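Local coordinates for Peptidase_M23 domain-containing protein (Enterococcus faecalis, PDB 6SMK) that probably cleaves bacterial peptidoglycan as a zinc-dependent D,L-endopeptidase of the M23 family, the part described being the catalytic domain of a longer prophage-encoded protein, at residues Pro6-Ser16 with Ile32-Pro43; Ser55-His63 with Ser102-Glu113. The protein carries 1 engineered substitution. All coordinates share one frame; numbering follows the deposited sequence.

Contact 1. Residues Pro6-Ser16 with Ile32-Pro43; sequences PHFGSPFVRTS and IDYAAPTGTPIP. With ZN (zinc ion), chain F.
Val13 O receives the amide of Ala35, with N 2.7 Å from O, and Val13 N returns the bond to Ala35 O, lying in that carbonyl's plane. This reciprocal exchange defines an antiparallel hydrogen-bonded pair. The next pair, Arg14 with Tyr34, is non-hydrogen-bonded, and its side chains leave the sheet on the same face. Further along, Asp33 O accepts Thr15 N at 3.1 Å, with Thr15 OG1 as a second, weak donor, while Asp33 N donates to Ser16 O.

Tyr34 gives up more surface to the other segment than any other residue, its ring held between two neighbours. Phe8 CD2 lies over one face and Arg14 CG over the opposite face, both displaced toward the rim. The Phe8-Tyr34 pair is T-shaped, an edge of Phe8 meeting the Tyr34 face with ring centroids 5.0 Å apart and planes at 63°. Arg14 extends from its backbone with chi1 at -172°, its aliphatic part over the tyrosine ring and NH1 3.1 Å from Tyr34 OH, 15° out of the guanidinium plane. Ile32 lies over one guanidinium face, and salt bridges to Asp127 and Asp17 further fix the group.

Phe12 takes up the other end. Its CD1 meets Ala36 CB at 3.8 Å, its CE1 faces Ile42 CD1, and Pro41 O approaches CZ at the ring's edge, near its plane. Phe8 CD1 stands over the centre of one Phe12 face, so the two phenylalanines pack within their own segment while each also reaches across to 32-43.

On the sheet face opposite Tyr34, Asp33 OD1 binds zinc at 2.2 Å, and OD2 accepts a hydrogen bond from the zinc-bound water. The arrangement is the beta hairpin of strands 13-20 and 28-35, whose second strand supplies His29 and Asp33 to the M23 metallopeptidase zinc site.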
loop_
_atom_site.group_PDB
_atom_site.type_symbol
_atom_site.label_atom_id
_atom_site.label_comp_id
_atom_site.label_asym_id
_atom_site.label_seq_id
_atom_site.Cartn_x
_atom_site.Cartn_y
_atom_site.Cartn_z
ATOM N N PRO A 6 -3.482 -1.351 8.235
ATOM C CA PRO A 6 -4.369 -1.951 7.226
ATOM C C PRO A 6 -5.228 -3.055 7.814
ATOM O O PRO A 6 -4.779 -3.831 8.664
ATOM C CB PRO A 6 -3.389 -2.530 6.202
ATOM C CG PRO A 6 -2.171 -2.868 7.029
ATOM C CD PRO A 6 -2.089 -1.815 8.108
ATOM N N HIS A 7 -6.472 -3.140 7.334
ATOM C CA HIS A 7 -7.414 -4.162 7.791
ATOM C C HIS A 7 -8.087 -4.825 6.587
ATOM O O HIS A 7 -9.308 -4.872 6.448
ATOM C CB HIS A 7 -8.419 -3.561 8.753
ATOM C CG HIS A 7 -7.798 -3.023 10.000
ATOM N ND1 HIS A 7 -7.628 -1.675 10.223
ATOM C CD2 HIS A 7 -7.296 -3.652 11.086
ATOM C CE1 HIS A 7 -7.056 -1.494 11.399
ATOM N NE2 HIS A 7 -6.846 -2.679 11.944
ATOM N N PHE A 8 -7.258 -5.350 5.698
ATOM C CA PHE A 8 -7.767 -6.100 4.565
ATOM C C PHE A 8 -8.430 -7.363 5.059
ATOM O O PHE A 8 -7.953 -8.004 5.997
ATOM C CB PHE A 8 -6.643 -6.467 3.611
ATOM C CG PHE A 8 -6.058 -5.297 2.892
ATOM C CD1 PHE A 8 -6.755 -4.673 1.872
ATOM C CD2 PHE A 8 -4.804 -4.826 3.227
ATOM C CE1 PHE A 8 -6.214 -3.607 1.206
ATOM C CE2 PHE A 8 -4.255 -3.764 2.561
ATOM C CZ PHE A 8 -4.955 -3.156 1.547
ATOM N N GLY A 9 -9.518 -7.728 4.427
ATOM C CA GLY A 9 -10.225 -8.933 4.782
ATOM C C GLY A 9 -9.790 -10.080 3.913
ATOM O O GLY A 9 -8.653 -10.137 3.436
ATOM N N SER A 10 -10.715 -10.994 3.684
ATOM C CA SER A 10 -10.454 -12.070 2.756
ATOM C C SER A 10 -10.511 -11.541 1.325
ATOM O O SER A 10 -11.195 -10.555 1.048
ATOM C CB SER A 10 -11.464 -13.184 2.963
ATOM O OG SER A 10 -11.291 -13.751 4.242
ATOM N N PRO A 11 -9.754 -12.141 0.398
ATOM C CA PRO A 11 -8.813 -13.244 0.551
ATOM C C PRO A 11 -7.407 -12.777 0.847
ATOM O O PRO A 11 -6.475 -13.569 0.701
ATOM C CB PRO A 11 -8.854 -13.901 -0.816
ATOM C CG PRO A 11 -9.000 -12.734 -1.744
ATOM C CD PRO A 11 -9.813 -11.698 -1.006
ATOM N N PHE A 12 -7.246 -11.508 1.216
ATOM C CA PHE A 12 -5.912 -10.988 1.508
ATOM C C PHE A 12 -5.343 -11.681 2.734
ATOM O O PHE A 12 -5.990 -11.746 3.780
ATOM C CB PHE A 12 -5.952 -9.472 1.735
ATOM C CG PHE A 12 -6.348 -8.683 0.522
ATOM C CD1 PHE A 12 -5.413 -8.292 -0.400
ATOM C CD2 PHE A 12 -7.658 -8.343 0.306
ATOM C CE1 PHE A 12 -5.785 -7.576 -1.509
ATOM C CE2 PHE A 12 -8.029 -7.624 -0.802
ATOM C CZ PHE A 12 -7.100 -7.241 -1.705
ATOM N N VAL A 13 -4.129 -12.204 2.611
ATOM C CA VAL A 13 -3.454 -12.815 3.748
ATOM C C VAL A 13 -2.078 -12.183 3.916
ATOM O O VAL A 13 -1.285 -12.137 2.968
ATOM C CB VAL A 13 -3.354 -14.350 3.631
ATOM C CG1 VAL A 13 -2.820 -14.763 2.289
ATOM C CG2 VAL A 13 -2.480 -14.885 4.734
ATOM N N ARG A 14 -1.820 -11.688 5.127
ATOM C CA ARG A 14 -0.569 -11.039 5.493
ATOM C C ARG A 14 0.584 -12.025 5.460
ATOM O O ARG A 14 0.484 -13.131 6.007
ATOM C CB ARG A 14 -0.713 -10.458 6.895
ATOM C CG ARG A 14 0.383 -9.588 7.384
ATOM C CD ARG A 14 -0.244 -8.576 8.320
ATOM N NE ARG A 14 0.710 -7.930 9.209
ATOM C CZ ARG A 14 0.460 -6.789 9.832
ATOM N NH1 ARG A 14 -0.704 -6.181 9.653
ATOM N NH2 ARG A 14 1.376 -6.253 10.620
ATOM N N THR A 15 1.688 -11.614 4.836
ATOM C CA THR A 15 2.845 -12.485 4.658
ATOM C C THR A 15 4.114 -11.897 5.257
ATOM O O THR A 15 4.715 -12.511 6.144
ATOM C CB THR A 15 3.056 -12.791 3.173
ATOM O OG1 THR A 15 3.404 -11.580 2.486
ATOM C CG2 THR A 15 1.807 -13.376 2.583
ATOM N N SER A 16 4.561 -10.742 4.793
ATOM C CA SER A 16 5.769 -10.132 5.320
ATOM C C SER A 16 5.404 -8.860 6.071
ATOM O O SER A 16 4.701 -7.994 5.534
ATOM C CB SER A 16 6.766 -9.846 4.202
ATOM O OG SER A 16 6.500 -8.581 3.645
ATOM N N ILE A 32 3.700 -3.289 4.528
ATOM C CA ILE A 32 3.168 -4.588 4.899
ATOM C C ILE A 32 2.606 -5.247 3.649
ATOM O O ILE A 32 1.776 -4.649 2.951
ATOM C CB ILE A 32 2.088 -4.455 5.973
ATOM C CG1 ILE A 32 2.642 -3.620 7.130
ATOM C CG2 ILE A 32 1.595 -5.839 6.384
ATOM C CD1 ILE A 32 1.784 -3.630 8.368
ATOM N N ASP A 33 3.060 -6.467 3.362
ATOM C CA ASP A 33 2.646 -7.190 2.167
ATOM C C ASP A 33 1.468 -8.102 2.499
ATOM O O ASP A 33 1.526 -8.886 3.453
ATOM C CB ASP A 33 3.816 -8.007 1.604
ATOM C CG ASP A 33 4.802 -7.163 0.792
ATOM O OD1 ASP A 33 4.570 -5.950 0.623
ATOM O OD2 ASP A 33 5.816 -7.709 0.309
ATOM N N TYR A 34 0.395 -7.993 1.721
ATOM C CA TYR A 34 -0.748 -8.899 1.821
ATOM C C TYR A 34 -0.869 -9.670 0.514
ATOM O O TYR A 34 -1.007 -9.067 -0.557
ATOM C CB TYR A 34 -2.047 -8.146 2.095
ATOM C CG TYR A 34 -2.251 -7.682 3.522
ATOM C CD1 TYR A 34 -1.676 -6.504 3.975
ATOM C CD2 TYR A 34 -3.044 -8.402 4.404
ATOM C CE1 TYR A 34 -1.874 -6.066 5.272
ATOM C CE2 TYR A 34 -3.248 -7.973 5.698
ATOM C CZ TYR A 34 -2.662 -6.804 6.129
ATOM O OH TYR A 34 -2.862 -6.370 7.422
ATOM N N ALA A 35 -0.828 -10.994 0.598
ATOM C CA ALA A 35 -0.900 -11.828 -0.590
ATOM C C ALA A 35 -2.344 -12.081 -0.990
ATOM O O ALA A 35 -3.229 -12.217 -0.140
ATOM C CB ALA A 35 -0.187 -13.156 -0.361
ATOM N N ALA A 36 -2.563 -12.151 -2.294
ATOM C CA ALA A 36 -3.856 -12.438 -2.895
ATOM C C ALA A 36 -3.626 -12.641 -4.378
ATOM O O ALA A 36 -2.612 -12.196 -4.906
ATOM C CB ALA A 36 -4.857 -11.299 -2.649
ATOM N N PRO A 37 -4.525 -13.340 -5.055
ATOM C CA PRO A 37 -4.328 -13.600 -6.487
ATOM C C PRO A 37 -4.330 -12.317 -7.291
ATOM O O PRO A 37 -4.942 -11.320 -6.901
ATOM C CB PRO A 37 -5.527 -14.474 -6.854
ATOM C CG PRO A 37 -5.950 -15.083 -5.573
ATOM C CD PRO A 37 -5.674 -14.072 -4.510
ATOM N N THR A 38 -3.619 -12.331 -8.416
ATOM C CA THR A 38 -3.695 -11.171 -9.295
ATOM C C THR A 38 -5.149 -10.977 -9.709
ATOM O O THR A 38 -5.885 -11.948 -9.922
ATOM C CB THR A 38 -2.793 -11.319 -10.533
ATOM O OG1 THR A 38 -3.296 -12.363 -11.361
ATOM C CG2 THR A 38 -1.364 -11.659 -10.152
ATOM N N GLY A 39 -5.585 -9.727 -9.751
ATOM C CA GLY A 39 -6.924 -9.396 -10.151
ATOM C C GLY A 39 -7.874 -9.166 -8.997
ATOM O O GLY A 39 -8.950 -8.574 -9.185
ATOM N N THR A 40 -7.503 -9.642 -7.815
ATOM C CA THR A 40 -8.259 -9.330 -6.622
ATOM C C THR A 40 -8.358 -7.821 -6.461
ATOM O O THR A 40 -7.353 -7.126 -6.502
ATOM C CB THR A 40 -7.623 -9.938 -5.397
ATOM O OG1 THR A 40 -7.421 -11.361 -5.592
ATOM C CG2 THR A 40 -8.500 -9.679 -4.202
ATOM N N PRO A 41 -9.560 -7.291 -6.317
ATOM C CA PRO A 41 -9.730 -5.849 -6.117
ATOM C C PRO A 41 -9.264 -5.402 -4.741
ATOM O O PRO A 41 -9.576 -6.019 -3.724
ATOM C CB PRO A 41 -11.235 -5.673 -6.282
ATOM C CG PRO A 41 -11.825 -7.019 -5.981
ATOM C CD PRO A 41 -10.841 -8.005 -6.457
ATOM N N ILE A 42 -8.529 -4.291 -4.732
ATOM C CA ILE A 42 -7.963 -3.720 -3.512
ATOM C C ILE A 42 -8.943 -2.682 -2.975
ATOM O O ILE A 42 -9.053 -1.597 -3.564
ATOM C CB ILE A 42 -6.628 -3.014 -3.782
ATOM C CG1 ILE A 42 -5.568 -3.947 -4.377
ATOM C CG2 ILE A 42 -6.155 -2.292 -2.538
ATOM C CD1 ILE A 42 -4.639 -4.492 -3.391
ATOM N N PRO A 43 -9.586 -2.916 -1.836
ATOM C CA PRO A 43 -10.430 -1.870 -1.256
ATOM C C PRO A 43 -9.623 -0.952 -0.348
ATOM O O PRO A 43 -8.784 -1.392 0.442
ATOM C CB PRO A 43 -11.472 -2.681 -0.480
ATOM C CG PRO A 43 -10.767 -3.951 -0.114
ATOM C CD PRO A 43 -9.727 -4.203 -1.144
HETATM ZN ZN ZN F . 6.478 -4.995 0.108
HETATM O O HOH W 1 6.791 -6.005 -1.949
#

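Contact 2. Residues Ser55-His63 with Ser102-Glu113; sequences SSSIGLGEH and SGWSTGPAVHYE. Engineered in segment 102-113: Ala109 (natural residue His). With ZN (zinc ion), chain F.
Gly59 O accepts the amide of Trp104, 2.6 Å from O to N, on a lone pair in the carbonyl plane. Gly59 belongs to a type II' beta turn, Ile58 to Gly61, closed by Gly61 N donating to Ile58 O, and the Trp104 side chain lies across this turn.

Followed outward, Trp104 CB first meets Gly59 CA at 3.7 Å. CG and CD2 come next, each with Gly59 N as nearest neighbour, the peptide nitrogen standing over one face of the indole; CE2 and CE3 also have Gly59 N nearest, CE3 at 3.7 Å. On the five-membered ring, CD1 and NE1 both approach Ser57 O obliquely, and Ile58 CA lies over the same ring, 4.1 Å from its centroid and 13° off the normal, a CH-pi contact. At the far rim CZ2 reaches Ile58 CG2. With chi1 at -74° CG sits beside the backbone N, and the indole lies on the turn's backbone.

Beside this, the backbone of Gly103 crosses close to Gly59 and Gly61, and the CA-H of Gly103 points to Gly59 O. Ser102 OG has its main partner in Met79 O on strand 72-82; a weak bond from Glu62 N is doubtful.

The CB of Leu60 points away from 102-113, but the end of the side chain comes back. CD2 stands over one face of the His111 imidazole, 3.7 Å from the ring centroid, as a second CH-pi contact. The two imidazole nitrogens are both engaged: ND1 binds zinc at 2.0 Å, and NE2, near the ring plane, donates to Glu113 OE1. That carboxylate oxygen, also hydrogen-bonded to Thr30 OG1, receives NE2 on its anti lone pair, with an N-H...O angle of 153°.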
loop_
_atom_site.group_PDB
_atom_site.type_symbol
_atom_site.label_atom_id
_atom_site.label_comp_id
_atom_site.label_asym_id
_atom_site.label_seq_id
_atom_site.Cartn_x
_atom_site.Cartn_y
_atom_site.Cartn_z
ATOM N N SER A 55 2.760 4.487 -12.678
ATOM C CA SER A 55 3.011 3.221 -13.349
ATOM C C SER A 55 4.490 3.148 -13.684
ATOM O O SER A 55 5.011 4.004 -14.409
ATOM C CB SER A 55 2.159 3.046 -14.615
ATOM O OG SER A 55 0.785 3.312 -14.377
ATOM N N SER A 56 5.159 2.142 -13.126
ATOM C CA SER A 56 6.560 1.879 -13.402
ATOM C C SER A 56 6.780 0.386 -13.275
ATOM O O SER A 56 5.896 -0.358 -12.848
ATOM C CB SER A 56 7.486 2.647 -12.454
ATOM O OG SER A 56 7.174 2.368 -11.099
ATOM N N SER A 57 7.970 -0.053 -13.673
ATOM C CA SER A 57 8.384 -1.431 -13.470
ATOM C C SER A 57 9.384 -1.558 -12.334
ATOM O O SER A 57 10.154 -2.517 -12.291
ATOM C CB SER A 57 8.950 -1.990 -14.768
ATOM O OG SER A 57 9.613 -0.966 -15.475
ATOM N N ILE A 58 9.348 -0.627 -11.388
ATOM C CA ILE A 58 10.382 -0.456 -10.382
ATOM C C ILE A 58 9.728 -0.375 -9.010
ATOM O O ILE A 58 8.675 0.256 -8.849
ATOM C CB ILE A 58 11.215 0.804 -10.687
ATOM C CG1 ILE A 58 12.114 0.537 -11.888
ATOM C CG2 ILE A 58 12.021 1.251 -9.479
ATOM C CD1 ILE A 58 13.140 1.608 -12.102
ATOM N N GLY A 59 10.354 -1.024 -8.024
ATOM C CA GLY A 59 9.853 -1.034 -6.662
ATOM C C GLY A 59 8.367 -1.303 -6.597
ATOM O O GLY A 59 7.906 -2.367 -7.020
ATOM N N LEU A 60 7.595 -0.330 -6.121
ATOM C CA LEU A 60 6.159 -0.554 -5.967
ATOM C C LEU A 60 5.417 -0.654 -7.293
ATOM O O LEU A 60 4.225 -0.988 -7.281
ATOM C CB LEU A 60 5.526 0.556 -5.132
ATOM C CG LEU A 60 6.001 0.674 -3.692
ATOM C CD1 LEU A 60 5.143 1.679 -2.951
ATOM C CD2 LEU A 60 5.970 -0.688 -3.041
ATOM N N GLY A 61 6.076 -0.365 -8.418
ATOM C CA GLY A 61 5.436 -0.563 -9.708
ATOM C C GLY A 61 4.175 0.264 -9.831
ATOM O O GLY A 61 4.186 1.482 -9.618
ATOM N N GLU A 62 3.065 -0.397 -10.168
ATOM C CA GLU A 62 1.778 0.281 -10.297
ATOM C C GLU A 62 1.225 0.540 -8.907
ATOM O O GLU A 62 0.876 -0.406 -8.195
ATOM C CB GLU A 62 0.805 -0.561 -11.108
ATOM C CG GLU A 62 1.407 -1.173 -12.337
ATOM C CD GLU A 62 1.233 -0.312 -13.559
ATOM O OE1 GLU A 62 0.227 0.433 -13.639
ATOM O OE2 GLU A 62 2.122 -0.374 -14.439
ATOM N N HIS A 63 1.140 1.812 -8.513
ATOM C CA HIS A 63 0.696 2.111 -7.159
ATOM C C HIS A 63 0.017 3.466 -7.094
ATOM O O HIS A 63 0.209 4.325 -7.961
ATOM C CB HIS A 63 1.849 2.054 -6.152
ATOM C CG HIS A 63 2.932 3.058 -6.387
ATOM N ND1 HIS A 63 3.715 3.060 -7.520
ATOM C CD2 HIS A 63 3.397 4.064 -5.607
ATOM C CE1 HIS A 63 4.596 4.041 -7.441
ATOM N NE2 HIS A 63 4.427 4.664 -6.287
ATOM N N SER A 102 3.402 -6.116 -10.061
ATOM C CA SER A 102 4.120 -5.072 -10.782
ATOM C C SER A 102 5.290 -4.567 -9.964
ATOM O O SER A 102 5.254 -4.515 -8.733
ATOM C CB SER A 102 3.212 -3.889 -11.129
ATOM O OG SER A 102 2.330 -3.566 -10.068
ATOM N N GLY A 103 6.330 -4.180 -10.663
ATOM C CA GLY A 103 7.487 -3.694 -9.966
ATOM C C GLY A 103 8.245 -4.846 -9.340
ATOM O O GLY A 103 8.311 -5.961 -9.875
ATOM N N TRP A 104 8.798 -4.567 -8.170
ATOM C CA TRP A 104 9.784 -5.441 -7.551
ATOM C C TRP A 104 9.112 -6.293 -6.476
ATOM O O TRP A 104 9.367 -6.163 -5.279
ATOM C CB TRP A 104 10.928 -4.600 -7.001
ATOM C CG TRP A 104 11.816 -4.066 -8.083
ATOM C CD1 TRP A 104 11.747 -4.358 -9.410
ATOM C CD2 TRP A 104 12.922 -3.176 -7.928
ATOM N NE1 TRP A 104 12.744 -3.710 -10.095
ATOM C CE2 TRP A 104 13.480 -2.974 -9.206
ATOM C CE3 TRP A 104 13.501 -2.535 -6.835
ATOM C CZ2 TRP A 104 14.589 -2.156 -9.421
ATOM C CZ3 TRP A 104 14.607 -1.716 -7.051
ATOM C CH2 TRP A 104 15.134 -1.536 -8.332
ATOM N N SER A 105 8.209 -7.161 -6.940
ATOM C CA SER A 105 7.485 -8.100 -6.093
ATOM C C SER A 105 7.615 -9.486 -6.685
ATOM O O SER A 105 7.411 -9.668 -7.889
ATOM C CB SER A 105 6.000 -7.748 -5.955
ATOM O OG SER A 105 5.384 -8.462 -4.887
ATOM N N THR A 106 7.916 -10.454 -5.813
ATOM C CA THR A 106 8.188 -11.833 -6.220
ATOM C C THR A 106 6.976 -12.477 -6.895
ATOM O O THR A 106 7.104 -13.105 -7.959
ATOM C CB THR A 106 8.602 -12.638 -4.987
ATOM O OG1 THR A 106 7.854 -12.172 -3.850
ATOM C CG2 THR A 106 10.078 -12.490 -4.702
ATOM N N GLY A 107 5.796 -12.358 -6.265
ATOM C CA GLY A 107 4.548 -12.847 -6.806
ATOM C C GLY A 107 3.381 -11.912 -6.516
ATOM O O GLY A 107 3.556 -10.714 -6.279
ATOM N N PRO A 108 2.158 -12.447 -6.514
ATOM C CA PRO A 108 0.968 -11.593 -6.393
ATOM C C PRO A 108 0.750 -11.195 -4.940
ATOM O O PRO A 108 0.661 -12.054 -4.057
ATOM C CB PRO A 108 -0.167 -12.494 -6.902
ATOM C CG PRO A 108 0.507 -13.804 -7.327
ATOM C CD PRO A 108 1.787 -13.866 -6.573
ATOM N N ALA A 109 0.673 -9.888 -4.697
ATOM C CA ALA A 109 0.413 -9.328 -3.372
ATOM C C ALA A 109 0.200 -7.833 -3.519
ATOM O O ALA A 109 0.475 -7.240 -4.566
ATOM C CB ALA A 109 1.550 -9.582 -2.383
ATOM N N VAL A 110 -0.286 -7.226 -2.447
ATOM C CA VAL A 110 -0.447 -5.783 -2.386
ATOM C C VAL A 110 0.383 -5.268 -1.228
ATOM O O VAL A 110 0.382 -5.850 -0.136
ATOM C CB VAL A 110 -1.909 -5.360 -2.234
ATOM C CG1 VAL A 110 -2.548 -6.068 -1.068
ATOM C CG2 VAL A 110 -1.970 -3.883 -2.055
ATOM N N HIS A 111 1.110 -4.201 -1.486
ATOM C CA HIS A 111 2.043 -3.630 -0.539
ATOM C C HIS A 111 1.403 -2.359 -0.006
ATOM O O HIS A 111 1.135 -1.424 -0.771
ATOM C CB HIS A 111 3.381 -3.370 -1.232
ATOM C CG HIS A 111 4.385 -2.657 -0.390
ATOM N ND1 HIS A 111 5.429 -3.307 0.229
ATOM C CD2 HIS A 111 4.514 -1.349 -0.075
ATOM C CE1 HIS A 111 6.154 -2.430 0.894
ATOM N NE2 HIS A 111 5.621 -1.234 0.725
ATOM N N TYR A 112 1.108 -2.351 1.286
ATOM C CA TYR A 112 0.492 -1.209 1.948
ATOM C C TYR A 112 1.576 -0.469 2.718
ATOM O O TYR A 112 2.194 -1.041 3.622
ATOM C CB TYR A 112 -0.627 -1.686 2.872
ATOM C CG TYR A 112 -1.351 -0.629 3.672
ATOM C CD1 TYR A 112 -2.537 -0.063 3.205
ATOM C CD2 TYR A 112 -0.884 -0.239 4.926
ATOM C CE1 TYR A 112 -3.223 0.883 3.950
ATOM C CE2 TYR A 112 -1.562 0.702 5.679
ATOM C CZ TYR A 112 -2.727 1.260 5.187
ATOM O OH TYR A 112 -3.396 2.196 5.937
ATOM N N GLU A 113 1.827 0.781 2.338
ATOM C CA GLU A 113 2.889 1.585 2.927
ATOM C C GLU A 113 2.311 2.876 3.481
ATOM O O GLU A 113 1.434 3.491 2.865
ATOM C CB GLU A 113 3.988 1.899 1.902
ATOM C CG GLU A 113 5.128 2.729 2.449
ATOM C CD GLU A 113 6.362 2.676 1.575
ATOM O OE1 GLU A 113 6.623 1.600 0.997
ATOM O OE2 GLU A 113 7.072 3.702 1.467
HETATM ZN ZN ZN F . 6.478 -4.995 0.108
HETATM O O HOH W 1 6.791 -6.005 -1.949
#

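Overall arrangement
Both contacts are partly buried: Ile32, Tyr34 and Ile42 of contact 1 and His111 and Glu113 of contact 2 lie inside, while Val13, Thr15, Ile58 and Trp104 are exposed. They join in one sheet, where strands 28-35 and 109-116 are neighbours: Tyr34 O meets Val110 N, and Ile42 packs on Val110. Contact 1 is built on strand pairing and packing of Phe8, Phe12 and Tyr34, and buries about twice the surface of contact 2. The latter joins two loops through a beta turn, reaching the sheet at His111 and strand 72-82. Zinc is common to both: one supplies a carboxylate, the other an imidazole, with His29 and a shared water completing the ligands.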